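Local coordinates for protein nucleoporin nup120 (Schizosaccharomyces pombe, PDB 4GQ2) that serves as a structural component of the nuclear pore complex, one of the nucleoporins that can also dock transiently bound nuclear transport factors, at residues S90-K95 with D526-V531; E96-F101 with A667-L672; F673-V678 with F774-Y779. All blocks are in the same frame, centred on the assembly; numbering follows the deposited sequence.

Interaction 1 (S90-K95 with D526-V531); sequences SLNSKK and DPSNAV
Two hairpin loops of the beta-propeller domain meet here, one joining strands 83-88 and 101-106, the other strands 520-525 and 532-536. Asn529 of the second loop carries most of the contact. Its CB leads with CG anti to the carbonyl carbon (chi1 -68°), which sends the carboxamide at the first loop. Asn529 CG lies 3.8 Å from Leu91 CB. The two ends of the carboxamide then go different ways. Asn529 OD1 sits 3.5 Å from Leu91 CB and faces the amide of Asn92 tip to tip, the two planes 37° apart, without a clear hydrogen bond. Asn529 ND2 turns back into its own loop and donates 2.6 Å to Asp526 OD2, from above the carboxylate plane. An alanine in place of Asn529 would remove that bond and would probably loosen the turn as well as its packing on Leu91. The Leu91 and Val531 side chains cross at about a right angle, with Leu91 CD2 3.6 Å from Val531 CG2, and both also touch Phe542. Asp526 OD2 has a second partner in Thr73, so the carboxylate is likely to hold Asn529 in place. The contact thus pairs an apolar touch with two facing amides, while the clear side-chain bond of Asn529 stays in its own turn.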
# COMPACT_ATOMS: atom_id res chain seq x y z
N SER A 90 7.65 14.38 16.18
CA SER A 90 7.47 15.79 15.82
C SER A 90 6.59 15.93 14.59
O SER A 90 6.79 15.22 13.60
CB SER A 90 8.81 16.47 15.53
OG SER A 90 9.77 16.16 16.52
N LEU A 91 5.62 16.84 14.66
CA LEU A 91 4.71 17.14 13.55
C LEU A 91 5.14 18.36 12.75
O LEU A 91 4.87 18.46 11.55
CB LEU A 91 3.28 17.33 14.07
CG LEU A 91 2.26 16.19 13.94
CD1 LEU A 91 2.93 14.83 13.92
CD2 LEU A 91 1.21 16.24 15.05
N ASN A 92 5.81 19.30 13.43
CA ASN A 92 6.32 20.52 12.80
C ASN A 92 7.54 20.26 11.94
O ASN A 92 8.27 19.29 12.15
CB ASN A 92 6.67 21.57 13.86
CG ASN A 92 5.45 22.10 14.60
OD1 ASN A 92 4.42 22.40 13.99
ND2 ASN A 92 5.56 22.22 15.92
N SER A 93 7.75 21.12 10.95
CA SER A 93 8.96 21.05 10.13
C SER A 93 10.13 21.67 10.89
O SER A 93 9.96 22.66 11.60
CB SER A 93 8.76 21.74 8.78
OG SER A 93 8.00 22.93 8.89
N LYS A 94 11.31 21.09 10.74
CA LYS A 94 12.52 21.65 11.33
C LYS A 94 13.50 22.16 10.28
O LYS A 94 13.27 22.02 9.08
CB LYS A 94 13.20 20.65 12.27
CG LYS A 94 12.85 20.83 13.74
CD LYS A 94 11.68 19.97 14.19
CE LYS A 94 12.13 18.79 15.05
NZ LYS A 94 13.02 17.83 14.33
N LYS A 95 14.57 22.79 10.75
CA LYS A 95 15.71 23.13 9.91
C LYS A 95 16.71 21.98 9.94
O LYS A 95 17.91 22.18 9.72
CB LYS A 95 16.39 24.40 10.44
CG LYS A 95 15.75 25.72 10.04
CD LYS A 95 16.64 26.88 10.47
CE LYS A 95 16.12 28.22 9.94
NZ LYS A 95 14.93 28.72 10.67
N ASP A 526 0.56 18.95 23.33
CA ASP A 526 1.76 19.58 22.84
C ASP A 526 1.37 20.99 22.43
O ASP A 526 0.59 21.16 21.49
CB ASP A 526 2.33 18.80 21.65
CG ASP A 526 3.63 19.38 21.12
OD1 ASP A 526 4.18 20.32 21.73
OD2 ASP A 526 4.11 18.89 20.08
N PRO A 527 1.88 22.00 23.16
CA PRO A 527 1.58 23.39 22.83
C PRO A 527 2.38 23.89 21.62
O PRO A 527 1.92 24.79 20.91
CB PRO A 527 2.00 24.15 24.10
CG PRO A 527 3.05 23.29 24.72
CD PRO A 527 2.72 21.87 24.36
N SER A 528 3.55 23.30 21.41
CA SER A 528 4.40 23.61 20.26
C SER A 528 3.65 23.36 18.96
O SER A 528 3.57 24.24 18.10
CB SER A 528 5.69 22.78 20.31
OG SER A 528 6.44 22.91 19.12
N ASN A 529 3.10 22.15 18.83
CA ASN A 529 2.10 21.85 17.80
C ASN A 529 0.73 22.31 18.31
O ASN A 529 0.63 23.00 19.32
CB ASN A 529 2.09 20.35 17.50
CG ASN A 529 3.36 19.88 16.82
OD1 ASN A 529 3.69 20.33 15.73
ND2 ASN A 529 4.08 18.96 17.46
N ALA A 530 -0.33 21.93 17.61
CA ALA A 530 -1.67 22.18 18.11
C ALA A 530 -2.22 20.95 18.83
O ALA A 530 -3.35 20.95 19.31
CB ALA A 530 -2.58 22.57 16.96
N VAL A 531 -1.38 19.92 18.95
CA VAL A 531 -1.84 18.53 19.06
C VAL A 531 -1.79 17.89 20.44
O VAL A 531 -0.84 18.08 21.20
CB VAL A 531 -1.07 17.66 18.04
CG1 VAL A 531 -1.18 16.18 18.36
CG2 VAL A 531 -1.59 17.93 16.63

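Interaction 2 (E96-F101 with A667-L672); sequences EPLSKF and AQSPSL
Ser669 is the first residue of its segment to engage the propeller loop. Ser669 OG stands anti to the backbone N (chi1 -169°), where it donates to Pro670 O at 3.2 Å, approaching from 30° above the carbonyl plane. The same Ser669 OG lies 3.7 Å from Leu98 CD2, so one methyl covers this local polar pair. Pro670 turns its CB away from the loop, and its side chain packs on Tyr779 and Cys675. Only its backbone faces the first segment: Pro670 O is 3.6 Å from Leu98 CD2. Ser671 follows at the N-cap position. Its OG caps the backbone N of Leu674 and also bonds to the carbonyl O of Ser90, tying the helix start to the propeller loop just ahead of residues 96-101. Leu672 opens the helix and gives the contact its apolar half. With CG anti to the carbonyl carbon (chi1 -70°), it crosses Leu98 at about a right angle, Leu98 CD1 resting 4.2 Å from Leu672 CG. Leu672 CD1 reaches further along the loop, to 3.6 Å from the backbone O of Ser99. Leu98 thus divides its two methyls, CD1 on a leucine and CD2 on the serine-proline pair, and this segment pair makes no hydrogen bond of its own. What results is a serine-capped helix N-terminus, that of helix 672-703 in the helical domain, docked on an inter-strand loop of the beta-propeller.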
# COMPACT_ATOMS: atom_id res chain seq x y z
N GLU A 96 16.23 20.77 10.22
CA GLU A 96 17.10 19.65 10.59
C GLU A 96 16.97 18.42 9.69
O GLU A 96 15.95 18.25 9.02
CB GLU A 96 16.86 19.27 12.06
CG GLU A 96 17.11 20.41 13.05
CD GLU A 96 17.52 19.93 14.43
OE1 GLU A 96 18.41 19.06 14.53
OE2 GLU A 96 16.96 20.44 15.43
N PRO A 97 18.00 17.54 9.68
CA PRO A 97 17.90 16.28 8.94
C PRO A 97 16.80 15.40 9.52
O PRO A 97 16.51 15.48 10.72
CB PRO A 97 19.27 15.61 9.17
CG PRO A 97 20.17 16.69 9.69
CD PRO A 97 19.27 17.64 10.42
N LEU A 98 16.19 14.58 8.66
CA LEU A 98 15.08 13.73 9.06
C LEU A 98 15.47 12.72 10.14
O LEU A 98 16.60 12.25 10.18
CB LEU A 98 14.53 12.97 7.86
CG LEU A 98 14.04 13.80 6.67
CD1 LEU A 98 13.63 12.86 5.55
CD2 LEU A 98 12.89 14.73 7.05
N SER A 99 14.51 12.41 11.01
CA SER A 99 14.68 11.34 11.98
C SER A 99 14.48 10.00 11.29
O SER A 99 13.35 9.60 11.01
CB SER A 99 13.68 11.50 13.13
OG SER A 99 13.84 12.75 13.78
N LYS A 100 15.57 9.31 11.00
CA LYS A 100 15.52 8.03 10.31
C LYS A 100 15.81 6.89 11.26
O LYS A 100 15.88 5.72 10.86
CB LYS A 100 16.53 8.01 9.16
CG LYS A 100 16.19 8.91 7.98
CD LYS A 100 17.42 9.15 7.12
CE LYS A 100 17.08 9.63 5.72
NZ LYS A 100 18.31 9.92 4.93
N PHE A 101 16.00 7.22 12.54
CA PHE A 101 16.35 6.23 13.55
C PHE A 101 15.63 6.51 14.85
O PHE A 101 15.35 7.67 15.18
CB PHE A 101 17.87 6.21 13.79
CG PHE A 101 18.68 6.01 12.54
CD1 PHE A 101 18.92 4.72 12.05
CD2 PHE A 101 19.17 7.10 11.83
CE1 PHE A 101 19.64 4.53 10.88
CE2 PHE A 101 19.89 6.92 10.65
CZ PHE A 101 20.13 5.63 10.18
N ALA A 667 6.96 25.37 2.61
CA ALA A 667 8.38 25.13 2.41
C ALA A 667 9.06 25.15 3.78
O ALA A 667 8.89 26.10 4.55
CB ALA A 667 8.97 26.19 1.49
N GLN A 668 9.82 24.11 4.10
CA GLN A 668 10.05 22.99 3.18
C GLN A 668 9.62 21.64 3.74
O GLN A 668 8.45 21.28 3.64
CB GLN A 668 11.52 22.96 2.73
CG GLN A 668 11.85 23.93 1.61
CD GLN A 668 13.14 23.58 0.89
OE1 GLN A 668 14.20 23.47 1.50
NE2 GLN A 668 13.05 23.42 -0.43
N SER A 669 10.56 20.91 4.34
CA SER A 669 10.41 19.47 4.58
C SER A 669 9.50 19.11 5.74
O SER A 669 9.66 19.63 6.84
CB SER A 669 11.78 18.82 4.76
OG SER A 669 11.67 17.40 4.75
N PRO A 670 8.53 18.21 5.50
CA PRO A 670 7.75 17.61 6.58
C PRO A 670 8.57 16.52 7.26
O PRO A 670 9.52 16.00 6.66
CB PRO A 670 6.57 16.98 5.85
CG PRO A 670 7.09 16.65 4.49
CD PRO A 670 8.09 17.72 4.17
N SER A 671 8.22 16.18 8.49
CA SER A 671 8.84 15.03 9.14
C SER A 671 8.27 13.76 8.51
O SER A 671 7.16 13.78 7.96
CB SER A 671 8.53 15.03 10.63
OG SER A 671 7.19 14.62 10.86
N LEU A 672 9.01 12.66 8.60
CA LEU A 672 8.49 11.38 8.14
C LEU A 672 7.21 11.02 8.89
O LEU A 672 6.23 10.59 8.27
CB LEU A 672 9.54 10.28 8.30
CG LEU A 672 10.72 10.41 7.32
CD1 LEU A 672 11.84 9.46 7.73
CD2 LEU A 672 10.28 10.20 5.86

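Interaction 3 (F673-V678 with F774-Y779); sequences FLCASV and FSALNY
Helix-helix packing joins the first turns of helix 672-703 to the last turn of helix 770-777 and the residues that leave it, deep in the chain. Small side chains line the middle, and the backbones come close: the CA atoms of Cys675 and Ser775 are 5.6 Å apart. Cys675 SG, anti to its carbonyl carbon, lies 3.7 Å from Ala776 CB, sulfur against methyl. One turn on, Val678 has CG1 anti to the backbone N (chi1 169°), which sets that methyl 3.3 Å from Ser775 OG and also against Ser775 CB. Ser775 does not look across for a polar partner, since its OG bonds back to the carbonyl O of Leu771 in its own helix. Beyond the helix end, Tyr779 closes the other flank. Its CG is anti to the backbone N (chi1 179°), swinging the ring back across Leu674, whose CD2 meets the CD1 and CE1 side obliquely at 3.4 Å from Tyr779 CD1. The hydroxyl is bonded to Ser93 OG of the propeller loop. Each segment also ties up polar groups internally. Ser677 OG donates 2.8 Å to Phe673 O, an acceptor that takes the Ser677 N-H as well, and this hydroxyl sits over the centre of the Phe673 ring. In the other segment Asn778 ND2 donates 3.0 Å to Phe774 O at 152° while lying above one face of the Phe774 ring, nearer its rim. With Ser677 OG, Ser775 OG, Asn778 ND2 and Tyr779 OH all bonded elsewhere, the two segments meet through methyls, a sulfur, ring carbons and a serine whose hydroxyl is held in its own helix, and no hydrogen bond crosses between them.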
# COMPACT_ATOMS: atom_id res chain seq x y z
N PHE A 673 7.21 11.23 10.20
CA PHE A 673 6.05 10.92 11.03
C PHE A 673 4.79 11.67 10.58
O PHE A 673 3.68 11.12 10.63
CB PHE A 673 6.34 11.17 12.51
CG PHE A 673 5.18 10.85 13.42
CD1 PHE A 673 4.78 9.53 13.61
CD2 PHE A 673 4.49 11.86 14.06
CE1 PHE A 673 3.71 9.24 14.45
CE2 PHE A 673 3.42 11.58 14.89
CZ PHE A 673 3.03 10.26 15.08
N LEU A 674 4.97 12.91 10.13
CA LEU A 674 3.86 13.66 9.56
C LEU A 674 3.28 12.97 8.31
O LEU A 674 2.07 12.77 8.21
CB LEU A 674 4.26 15.09 9.21
CG LEU A 674 2.98 15.80 8.74
CD1 LEU A 674 2.41 16.73 9.81
CD2 LEU A 674 3.20 16.52 7.43
N CYS A 675 4.16 12.61 7.38
CA CYS A 675 3.76 11.90 6.17
C CYS A 675 3.01 10.62 6.49
O CYS A 675 1.96 10.35 5.89
CB CYS A 675 4.98 11.59 5.29
SG CYS A 675 5.86 13.07 4.76
N ALA A 676 3.52 9.85 7.45
CA ALA A 676 2.86 8.61 7.88
C ALA A 676 1.47 8.89 8.46
O ALA A 676 0.52 8.16 8.17
CB ALA A 676 3.72 7.88 8.89
N SER A 677 1.36 9.94 9.25
CA SER A 677 0.11 10.29 9.91
C SER A 677 -0.95 10.71 8.89
O SER A 677 -2.08 10.22 8.92
CB SER A 677 0.34 11.41 10.92
OG SER A 677 1.21 10.97 11.96
N VAL A 678 -0.55 11.60 7.98
CA VAL A 678 -1.43 12.08 6.92
C VAL A 678 -1.92 10.93 6.05
O VAL A 678 -3.13 10.83 5.78
CB VAL A 678 -0.74 13.17 6.07
CG1 VAL A 678 -1.55 13.47 4.82
CG2 VAL A 678 -0.54 14.44 6.90
N PHE A 774 2.78 11.07 -1.82
CA PHE A 774 1.72 12.03 -2.15
C PHE A 774 1.49 13.02 -1.01
O PHE A 774 1.34 14.22 -1.23
CB PHE A 774 0.42 11.29 -2.44
CG PHE A 774 -0.77 12.19 -2.69
CD1 PHE A 774 -0.90 12.88 -3.90
CD2 PHE A 774 -1.75 12.34 -1.73
CE1 PHE A 774 -2.00 13.68 -4.14
CE2 PHE A 774 -2.85 13.16 -1.96
CZ PHE A 774 -2.98 13.83 -3.17
N SER A 775 1.47 12.51 0.22
CA SER A 775 1.22 13.33 1.40
C SER A 775 2.29 14.41 1.51
O SER A 775 1.98 15.57 1.78
CB SER A 775 1.19 12.46 2.65
OG SER A 775 0.07 11.60 2.64
N ALA A 776 3.53 14.03 1.26
CA ALA A 776 4.65 14.96 1.34
C ALA A 776 4.55 16.08 0.30
O ALA A 776 4.88 17.23 0.60
CB ALA A 776 5.97 14.23 1.24
N LEU A 777 4.07 15.76 -0.91
CA LEU A 777 3.92 16.77 -1.97
C LEU A 777 2.86 17.82 -1.66
O LEU A 777 2.88 18.92 -2.22
CB LEU A 777 3.59 16.11 -3.32
CG LEU A 777 4.65 15.23 -3.97
CD1 LEU A 777 4.05 14.41 -5.10
CD2 LEU A 777 5.82 16.08 -4.45
N ASN A 778 1.92 17.48 -0.78
CA ASN A 778 0.83 18.38 -0.43
C ASN A 778 1.03 19.01 0.94
O ASN A 778 0.09 19.56 1.52
CB ASN A 778 -0.50 17.64 -0.49
CG ASN A 778 -0.92 17.33 -1.90
OD1 ASN A 778 -1.46 18.19 -2.59
ND2 ASN A 778 -0.68 16.10 -2.35
N TYR A 779 2.26 18.91 1.45
CA TYR A 779 2.59 19.41 2.79
C TYR A 779 2.18 20.87 2.93
O TYR A 779 2.48 21.70 2.08
CB TYR A 779 4.08 19.22 3.09
CG TYR A 779 4.48 19.74 4.45
CD1 TYR A 779 3.88 19.25 5.60
CD2 TYR A 779 5.46 20.73 4.58
CE1 TYR A 779 4.24 19.73 6.85
CE2 TYR A 779 5.83 21.21 5.83
CZ TYR A 779 5.21 20.71 6.96
OH TYR A 779 5.55 21.16 8.21

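How the interactions relate
Interactions 1 and 3 are buried, whereas interaction 2 is only partly so, with a poorly ordered edge at Gln668. Interactions 1 and 2 use successive halves of one propeller loop; interaction 2 uses the lead-in and first residue of helix 672-703, interaction 3 the turns that follow. Interaction 1 stays within the propeller and brings two amides near each other without a clear hydrogen bond, interaction 3 stays among helices and is mostly apolar, and interaction 2 bridges the two domains through leucines and the backbone beside a capped helix start. Leu91 links the buried pair directly, its CD1 packing 3.4 Å from Phe673 CD2, so the three contacts form one continuous propeller-to-helix seam.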